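Local structure of shikimate 5-dehydrogenase (Thermus thermophilus, 2D5C) at residues M1-A5 / L29-Y33; L47-R51 / A69-W73; A107-I113 / L223-T227. The protein catalyses the reversible NADPH-linked reduction of 3-dehydroshikimate to shikimate, a step on the route to chorismate and the aromatic amino acids. All coordinates share one frame; numbering follows the deposited sequence.

Contact 1: residues M1-A5 / L29-Y33; sequences MLRFA and LEGSY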
loop_
_atom_site.group_PDB
_atom_site.type_symbol
_atom_site.label_atom_id
_atom_site.label_comp_id
_atom_site.label_asym_id
_atom_site.label_seq_id
_atom_site.Cartn_x
_atom_site.Cartn_y
_atom_site.Cartn_z
ATOM N N MET A 1 12.706 10.168 -3.303
ATOM C CA MET A 1 11.406 10.883 -3.193
ATOM C C MET A 1 10.261 10.136 -3.875
ATOM O O MET A 1 10.468 9.209 -4.652
ATOM C CB MET A 1 11.532 12.297 -3.768
ATOM C CG MET A 1 12.284 12.387 -5.083
ATOM S SD MET A 1 12.317 14.076 -5.745
ATOM C CE MET A 1 13.522 14.860 -4.652
ATOM N N LEU A 2 9.046 10.564 -3.565
ATOM C CA LEU A 2 7.832 9.964 -4.097
ATOM C C LEU A 2 7.669 10.182 -5.599
ATOM O O LEU A 2 7.690 11.312 -6.068
ATOM C CB LEU A 2 6.631 10.546 -3.345
ATOM C CG LEU A 2 6.627 10.232 -1.849
ATOM C CD1 LEU A 2 5.711 11.187 -1.096
ATOM C CD2 LEU A 2 6.188 8.788 -1.651
ATOM N N ARG A 3 7.503 9.090 -6.344
ATOM C CA ARG A 3 7.327 9.162 -7.788
ATOM C C ARG A 3 5.915 8.714 -8.137
ATOM O O ARG A 3 5.567 7.545 -7.950
ATOM C CB ARG A 3 8.336 8.262 -8.511
ATOM C CG ARG A 3 9.794 8.652 -8.319
ATOM C CD ARG A 3 10.007 10.126 -8.604
ATOM N NE ARG A 3 11.383 10.547 -8.358
ATOM C CZ ARG A 3 11.740 11.808 -8.138
ATOM N NH1 ARG A 3 10.822 12.767 -8.129
ATOM N NH2 ARG A 3 13.013 12.114 -7.930
ATOM N N PHE A 4 5.110 9.648 -8.632
ATOM C CA PHE A 4 3.727 9.374 -9.008
ATOM C C PHE A 4 3.487 9.703 -10.476
ATOM O O PHE A 4 4.323 10.329 -11.129
ATOM C CB PHE A 4 2.772 10.213 -8.155
ATOM C CG PHE A 4 2.864 9.938 -6.684
ATOM C CD1 PHE A 4 3.171 10.961 -5.793
ATOM C CD2 PHE A 4 2.620 8.664 -6.186
ATOM C CE1 PHE A 4 3.233 10.724 -4.422
ATOM C CE2 PHE A 4 2.681 8.410 -4.818
ATOM C CZ PHE A 4 2.986 9.444 -3.929
ATOM N N ALA A 5 2.336 9.283 -10.994
ATOM C CA ALA A 5 1.997 9.566 -12.382
ATOM C C ALA A 5 0.542 9.246 -12.676
ATOM O O ALA A 5 -0.094 8.488 -11.945
ATOM C CB ALA A 5 2.903 8.757 -13.321
ATOM N N LEU A 29 6.746 17.268 1.298
ATOM C CA LEU A 29 7.336 16.046 0.765
ATOM C C LEU A 29 8.025 16.280 -0.565
ATOM O O LEU A 29 7.581 17.090 -1.375
ATOM C CB LEU A 29 6.252 14.977 0.566
ATOM C CG LEU A 29 5.420 14.653 1.797
ATOM C CD1 LEU A 29 4.151 13.905 1.393
ATOM C CD2 LEU A 29 6.258 13.829 2.749
ATOM N N GLU A 30 9.112 15.553 -0.794
ATOM C CA GLU A 30 9.828 15.659 -2.051
ATOM C C GLU A 30 9.296 14.574 -2.982
ATOM O O GLU A 30 9.155 13.416 -2.591
ATOM C CB GLU A 30 11.331 15.482 -1.830
ATOM C CG GLU A 30 11.948 16.586 -0.979
ATOM C CD GLU A 30 13.454 16.467 -0.863
ATOM O OE1 GLU A 30 14.134 16.502 -1.913
ATOM O OE2 GLU A 30 13.956 16.340 0.276
ATOM N N GLY A 31 8.983 14.957 -4.208
ATOM C CA GLY A 31 8.467 13.994 -5.155
ATOM C C GLY A 31 7.982 14.642 -6.430
ATOM O O GLY A 31 8.031 15.865 -6.587
ATOM N N SER A 32 7.507 13.816 -7.350
ATOM C CA SER A 32 7.016 14.306 -8.622
ATOM C C SER A 32 5.775 13.530 -9.014
ATOM O O SER A 32 5.538 12.432 -8.521
ATOM C CB SER A 32 8.086 14.141 -9.700
ATOM O OG SER A 32 8.501 12.787 -9.791
ATOM N N TYR A 33 4.993 14.126 -9.905
ATOM C CA TYR A 33 3.763 13.539 -10.417
ATOM C C TYR A 33 3.694 13.997 -11.870
ATOM O O TYR A 33 3.414 15.167 -12.148
ATOM C CB TYR A 33 2.550 14.067 -9.636
ATOM C CG TYR A 33 1.243 13.390 -9.996
ATOM C CD1 TYR A 33 0.699 13.515 -11.274
ATOM C CD2 TYR A 33 0.571 12.584 -9.067
ATOM C CE1 TYR A 33 -0.482 12.853 -11.629
ATOM C CE2 TYR A 33 -0.610 11.916 -9.407
ATOM C CZ TYR A 33 -1.128 12.054 -10.690
ATOM O OH TYR A 33 -2.285 11.391 -11.053
HETATM O O HOH W 1 6.886 11.371 -11.499
#
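Met1 lays its side chain across that of Glu30 at about a right angle, its CE methyl 3.3 Å from Glu30 OE1. One residue on, Leu2 starts a parallel pairing with the strand at 31-33: its carbonyl O accepts from Ser32 N at 2.8 Å. On the same side of the sheet as Phe4 and Tyr33, Leu2 CD1 meets Leu29 CD1 at 4.0 Å. Arg3 and Ser32 occupy the other face. There the arginine chain bends at chi2 (-50°), which carries the guanidinium over to the neighbouring strand, where Arg3 NH1 donates to Ser32 OG (2.9 Å), the hydroxyl lying at the edge of the guanidinium but tilted 28° from its plane. A water joins the same hydroxyl to Phe4 O, giving the serine oxygen two partners. Phe4 N continues the ladder with a 2.8 Å bond to Ser32 O, and Phe4 CB packs 3.4 Å from Tyr33 CD2. Ala5 then passes over one face of the tyrosine ring, its backbone N 4.1 Å above the ring centre. The two strands belong to a beta-alpha-beta unit whose helix 16-26 receives Leu2 and Leu29 on Leu24. Helix 229-244 brings Trp243 to stack on Phe4, while Asn58 binds the Tyr33 hydroxyl beside the shikimate-binding Ser16.

Contact 2: residues L47-R51 / A69-W73; sequences LKEVR and AHLDW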
loop_
_atom_site.group_PDB
_atom_site.type_symbol
_atom_site.label_atom_id
_atom_site.label_comp_id
_atom_site.label_asym_id
_atom_site.label_seq_id
_atom_site.Cartn_x
_atom_site.Cartn_y
_atom_site.Cartn_z
ATOM N N LEU A 47 2.526 -1.114 -16.622
ATOM C CA LEU A 47 2.369 -1.511 -15.223
ATOM C C LEU A 47 3.621 -2.229 -14.735
ATOM O O LEU A 47 3.946 -2.194 -13.543
ATOM C CB LEU A 47 1.136 -2.403 -15.050
ATOM C CG LEU A 47 -0.223 -1.754 -15.327
ATOM C CD1 LEU A 47 -1.315 -2.802 -15.188
ATOM C CD2 LEU A 47 -0.481 -0.594 -14.363
ATOM N N LYS A 48 4.331 -2.880 -15.653
ATOM C CA LYS A 48 5.566 -3.575 -15.297
ATOM C C LYS A 48 6.562 -2.538 -14.810
ATOM O O LYS A 48 7.289 -2.759 -13.845
ATOM C CB LYS A 48 6.154 -4.305 -16.512
ATOM C CG LYS A 48 5.817 -5.788 -16.592
ATOM C CD LYS A 48 7.060 -6.645 -16.352
ATOM C CE LYS A 48 8.102 -6.436 -17.447
ATOM N NZ LYS A 48 9.339 -7.228 -17.214
ATOM N N GLU A 49 6.591 -1.401 -15.494
ATOM C CA GLU A 49 7.490 -0.319 -15.128
ATOM C C GLU A 49 7.057 0.293 -13.807
ATOM O O GLU A 49 7.891 0.626 -12.968
ATOM C CB GLU A 49 7.493 0.750 -16.216
ATOM C CG GLU A 49 8.107 0.285 -17.516
ATOM C CD GLU A 49 7.742 1.190 -18.675
ATOM O OE1 GLU A 49 6.537 1.293 -18.996
ATOM O OE2 GLU A 49 8.660 1.798 -19.264
ATOM N N VAL A 50 5.747 0.430 -13.625
ATOM C CA VAL A 50 5.199 0.993 -12.392
ATOM C C VAL A 50 5.681 0.186 -11.198
ATOM O O VAL A 50 5.995 0.737 -10.145
ATOM C CB VAL A 50 3.652 0.997 -12.418
ATOM C CG1 VAL A 50 3.101 1.419 -11.055
ATOM C CG2 VAL A 50 3.157 1.951 -13.480
ATOM N N ARG A 51 5.754 -1.127 -11.366
ATOM C CA ARG A 51 6.198 -2.001 -10.292
ATOM C C ARG A 51 7.603 -1.676 -9.814
ATOM O O ARG A 51 7.931 -1.882 -8.647
ATOM C CB ARG A 51 6.158 -3.463 -10.747
ATOM C CG ARG A 51 4.762 -3.996 -11.013
ATOM C CD ARG A 51 4.825 -5.393 -11.611
ATOM N NE ARG A 51 3.496 -5.927 -11.883
ATOM C CZ ARG A 51 2.747 -6.564 -10.991
ATOM N NH1 ARG A 51 3.192 -6.758 -9.754
ATOM N NH2 ARG A 51 1.548 -7.008 -11.337
ATOM N N ALA A 69 -7.069 -6.890 -14.481
ATOM C CA ALA A 69 -6.456 -8.175 -14.794
ATOM C C ALA A 69 -4.941 -8.210 -14.600
ATOM O O ALA A 69 -4.352 -9.288 -14.504
ATOM C CB ALA A 69 -6.804 -8.574 -16.227
ATOM N N HIS A 70 -4.306 -7.041 -14.545
ATOM C CA HIS A 70 -2.857 -6.991 -14.381
ATOM C C HIS A 70 -2.416 -6.577 -12.985
ATOM O O HIS A 70 -1.254 -6.220 -12.784
ATOM C CB HIS A 70 -2.232 -6.030 -15.395
ATOM C CG HIS A 70 -2.537 -6.371 -16.820
ATOM N ND1 HIS A 70 -3.488 -5.700 -17.559
ATOM C CD2 HIS A 70 -2.033 -7.330 -17.633
ATOM C CE1 HIS A 70 -3.557 -6.231 -18.767
ATOM N NE2 HIS A 70 -2.685 -7.221 -18.837
ATOM N N LEU A 71 -3.333 -6.626 -12.020
ATOM C CA LEU A 71 -2.994 -6.241 -10.656
ATOM C C LEU A 71 -2.932 -7.458 -9.744
ATOM O O LEU A 71 -3.543 -8.491 -10.029
ATOM C CB LEU A 71 -4.023 -5.235 -10.134
ATOM C CG LEU A 71 -4.217 -4.017 -11.049
ATOM C CD1 LEU A 71 -5.243 -3.085 -10.423
ATOM C CD2 LEU A 71 -2.883 -3.286 -11.260
ATOM N N ASP A 72 -2.195 -7.344 -8.649
ATOM C CA ASP A 72 -2.071 -8.462 -7.715
ATOM C C ASP A 72 -3.258 -8.560 -6.768
ATOM O O ASP A 72 -3.548 -9.624 -6.238
ATOM C CB ASP A 72 -0.804 -8.332 -6.867
ATOM C CG ASP A 72 0.457 -8.393 -7.694
ATOM O OD1 ASP A 72 0.940 -7.327 -8.104
ATOM O OD2 ASP A 72 0.955 -9.512 -7.937
ATOM N N TRP A 73 -3.938 -7.442 -6.555
ATOM C CA TRP A 73 -5.078 -7.393 -5.638
ATOM C C TRP A 73 -5.945 -6.209 -6.045
ATOM O O TRP A 73 -5.412 -5.170 -6.428
ATOM C CB TRP A 73 -4.566 -7.175 -4.208
ATOM C CG TRP A 73 -5.617 -7.090 -3.119
ATOM C CD1 TRP A 73 -6.095 -8.125 -2.359
ATOM C CD2 TRP A 73 -6.271 -5.908 -2.638
ATOM N NE1 TRP A 73 -6.997 -7.657 -1.437
ATOM C CE2 TRP A 73 -7.125 -6.302 -1.583
ATOM C CE3 TRP A 73 -6.220 -4.554 -2.997
ATOM C CZ2 TRP A 73 -7.921 -5.388 -0.881
ATOM C CZ3 TRP A 73 -7.012 -3.642 -2.299
ATOM C CH2 TRP A 73 -7.853 -4.065 -1.251
HETATM O O HOH W 2 1.689 -6.170 -14.068
#
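Arg51 and Asp72 approach from opposite directions and form a salt bridge in which Arg51 NH1 donates to Asp72 OD1 at 2.8 Å. The bond uses the syn lone pair of that oxygen, and the guanidinium and carboxylate planes stand nearly perpendicular, 86° apart. Asp72 OD1 alone takes both terminal nitrogens, the second bond, from Arg51 NH2, being weak at 3.3 Å. NH2 also makes a weak bond to His70 O, and a water accepts from Arg51 NE (2.8 Å) while donating to the same carbonyl. Beside this polar group, Leu47, one helical turn earlier, sets CD1 against His70 CB at 3.4 Å and lies 4.3 Å from Leu71 CD2. The arginine chain runs extended from CG to NE (chi2 173°, chi3 -180°), which carries its charged end from the helix to the 69-73 loop. Further out, Gly92 O, just before strand 93-97, accepts from Arg51 NH1, and Leu94 N, within the strand, donates to Asp72 OD1, so each charged group has a second partner. Leu94 also packs against Leu47, Arg51 and Leu71. This is a surface link within the substrate-binding domain, tying helix 43-53 to the loop that leads into strand 73-74, outermost of the mixed sheet within this chain.

Contact 3: residues A107-I113 / L223-T227; sequences ALKAGGI and LKVQT. With SO4 (sulfate ion), chain D.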
loop_
_atom_site.group_PDB
_atom_site.type_symbol
_atom_site.label_atom_id
_atom_site.label_comp_id
_atom_site.label_asym_id
_atom_site.label_seq_id
_atom_site.Cartn_x
_atom_site.Cartn_y
_atom_site.Cartn_z
ATOM N N ALA A 107 -17.191 15.279 -2.470
ATOM C CA ALA A 107 -17.404 16.474 -3.295
ATOM C C ALA A 107 -18.841 16.974 -3.163
ATOM O O ALA A 107 -19.080 18.183 -3.071
ATOM C CB ALA A 107 -17.080 16.172 -4.759
ATOM N N LEU A 108 -19.807 16.056 -3.144
ATOM C CA LEU A 108 -21.207 16.448 -2.997
ATOM C C LEU A 108 -21.412 17.227 -1.706
ATOM O O LEU A 108 -22.061 18.268 -1.702
ATOM C CB LEU A 108 -22.136 15.228 -2.977
ATOM C CG LEU A 108 -22.529 14.499 -4.261
ATOM C CD1 LEU A 108 -23.736 13.614 -3.943
ATOM C CD2 LEU A 108 -22.915 15.499 -5.360
ATOM N N LYS A 109 -20.869 16.721 -0.601
ATOM C CA LYS A 109 -21.019 17.420 0.675
ATOM C C LYS A 109 -20.356 18.794 0.616
ATOM O O LYS A 109 -20.901 19.776 1.120
ATOM C CB LYS A 109 -20.410 16.600 1.809
ATOM C CG LYS A 109 -21.097 15.272 2.041
ATOM C CD LYS A 109 -20.533 14.578 3.272
ATOM C CE LYS A 109 -21.226 13.248 3.513
ATOM N NZ LYS A 109 -20.727 12.597 4.755
ATOM N N ALA A 110 -19.186 18.860 -0.011
ATOM C CA ALA A 110 -18.452 20.112 -0.139
ATOM C C ALA A 110 -19.221 21.132 -0.975
ATOM O O ALA A 110 -18.986 22.336 -0.863
ATOM C CB ALA A 110 -17.091 19.854 -0.767
ATOM N N GLY A 111 -20.149 20.653 -1.800
ATOM C CA GLY A 111 -20.913 21.557 -2.644
ATOM C C GLY A 111 -22.316 21.857 -2.162
ATOM O O GLY A 111 -23.072 22.550 -2.844
ATOM N N GLY A 112 -22.671 21.342 -0.989
ATOM C CA GLY A 112 -24.001 21.569 -0.458
ATOM C C GLY A 112 -25.072 20.895 -1.286
ATOM O O GLY A 112 -26.235 21.302 -1.270
ATOM N N ILE A 113 -24.688 19.861 -2.025
ATOM C CA ILE A 113 -25.649 19.137 -2.844
ATOM C C ILE A 113 -26.342 18.145 -1.920
ATOM O O ILE A 113 -25.707 17.240 -1.386
ATOM C CB ILE A 113 -24.945 18.375 -3.981
ATOM C CG1 ILE A 113 -24.036 19.325 -4.765
ATOM C CG2 ILE A 113 -25.985 17.742 -4.904
ATOM C CD1 ILE A 113 -24.770 20.407 -5.532
ATOM N N LEU A 223 -31.630 24.551 -11.506
ATOM C CA LEU A 223 -31.072 23.450 -10.731
ATOM C C LEU A 223 -29.794 23.912 -10.052
ATOM O O LEU A 223 -29.077 24.772 -10.571
ATOM C CB LEU A 223 -30.731 22.241 -11.630
ATOM C CG LEU A 223 -31.837 21.654 -12.507
ATOM C CD1 LEU A 223 -31.284 20.402 -13.184
ATOM C CD2 LEU A 223 -33.064 21.315 -11.691
ATOM N N LYS A 224 -29.500 23.340 -8.889
ATOM C CA LYS A 224 -28.274 23.668 -8.175
ATOM C C LYS A 224 -27.197 22.874 -8.926
ATOM O O LYS A 224 -27.447 21.737 -9.320
ATOM C CB LYS A 224 -28.371 23.191 -6.720
ATOM C CG LYS A 224 -27.245 23.693 -5.834
ATOM C CD LYS A 224 -27.392 23.172 -4.407
ATOM C CE LYS A 224 -26.282 23.694 -3.506
ATOM N NZ LYS A 224 -26.284 25.180 -3.431
ATOM N N VAL A 225 -26.017 23.449 -9.131
ATOM C CA VAL A 225 -24.992 22.729 -9.889
ATOM C C VAL A 225 -23.608 22.665 -9.267
ATOM O O VAL A 225 -23.249 23.471 -8.412
ATOM C CB VAL A 225 -24.801 23.333 -11.322
ATOM C CG1 VAL A 225 -26.097 23.263 -12.110
ATOM C CG2 VAL A 225 -24.291 24.770 -11.226
ATOM N N GLN A 226 -22.832 21.681 -9.714
ATOM C CA GLN A 226 -21.457 21.520 -9.264
ATOM C C GLN A 226 -20.616 21.061 -10.445
ATOM O O GLN A 226 -21.016 20.167 -11.185
ATOM C CB GLN A 226 -21.346 20.493 -8.136
ATOM C CG GLN A 226 -19.920 20.380 -7.604
ATOM C CD GLN A 226 -19.797 19.417 -6.446
ATOM O OE1 GLN A 226 -20.023 18.214 -6.596
ATOM N NE2 GLN A 226 -19.442 19.941 -5.277
ATOM N N THR A 227 -19.454 21.681 -10.628
ATOM C CA THR A 227 -18.563 21.318 -11.724
ATOM C C THR A 227 -17.838 20.031 -11.351
ATOM O O THR A 227 -18.047 19.493 -10.268
ATOM C CB THR A 227 -17.494 22.393 -11.987
ATOM O OG1 THR A 227 -16.609 22.452 -10.866
ATOM C CG2 THR A 227 -18.148 23.769 -12.207
HETATM S S SO4 D . -18.057 24.662 -8.252
HETATM O O1 SO4 D . -16.562 24.350 -8.808
HETATM O O2 SO4 D . -17.910 24.753 -6.814
HETATM O O3 SO4 D . -18.515 25.766 -8.789
HETATM O O4 SO4 D . -18.785 23.461 -8.577
#
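Gln226 reaches from strand 224-226, an outermost strand of the parallel Rossmann-type sheet of the NADP-binding domain, to the end of helix 100-110. Its CG lies opposite the backbone N (chi1 -177°) and the chain stays extended through chi2 (177°), which projects the amide toward the last turn of the helix. Gln226 NE2 donates to Ala107 O at 2.8 Å in an almost straight bond (175°). The acceptor lies in the glutamine's amide plane, whereas NE2 itself sits well above the plane of the Ala107 carbonyl. With an alanine here, Ala107 O is likely to lose this side-chain donor, and a gap would probably open beside Gly111, whose CA lies 3.4 Å from Gln226 NE2. Past the helix, Gly112 has positive phi in a Schellman motif, and Ile113 N and Gly111 N reach Leu108 O from opposite faces of its plane. Ile113 CD1 crosses obliquely over the Lys224 chain, 4.0 Å from Lys224 CD. That lysine is extended until a bend at chi4, with CE 3.3 Å from Gly112 O. At the strand's other end a sulfate, probably from the crystallisation liquor, is also bound by Arg258; Thr227 N donates to its O4 and Thr227 OG1 to its O1, both at 2.8 Å.

Contacts 1 and 2 belong to the substrate-binding half of the protein, where strand 31-37 and helix 43-53 are consecutive elements, yet their nearest atoms remain about 7 Å apart. Contact 1 is partly buried and rests on main-chain pairing with apolar packing on one face; contact 2 lies at the surface and combines a salt bridge with the packing of one buried leucine. Each has residues touching the second subunit. Contact 3, also partly buried, lies in the Rossmann-type part, on the opposite side of the chain's centre from contact 2, their centres 35 Å apart. It touches no other protein chain, and there the polar link is a neutral amide bound to a backbone carbonyl, against the ion pair of contact 2.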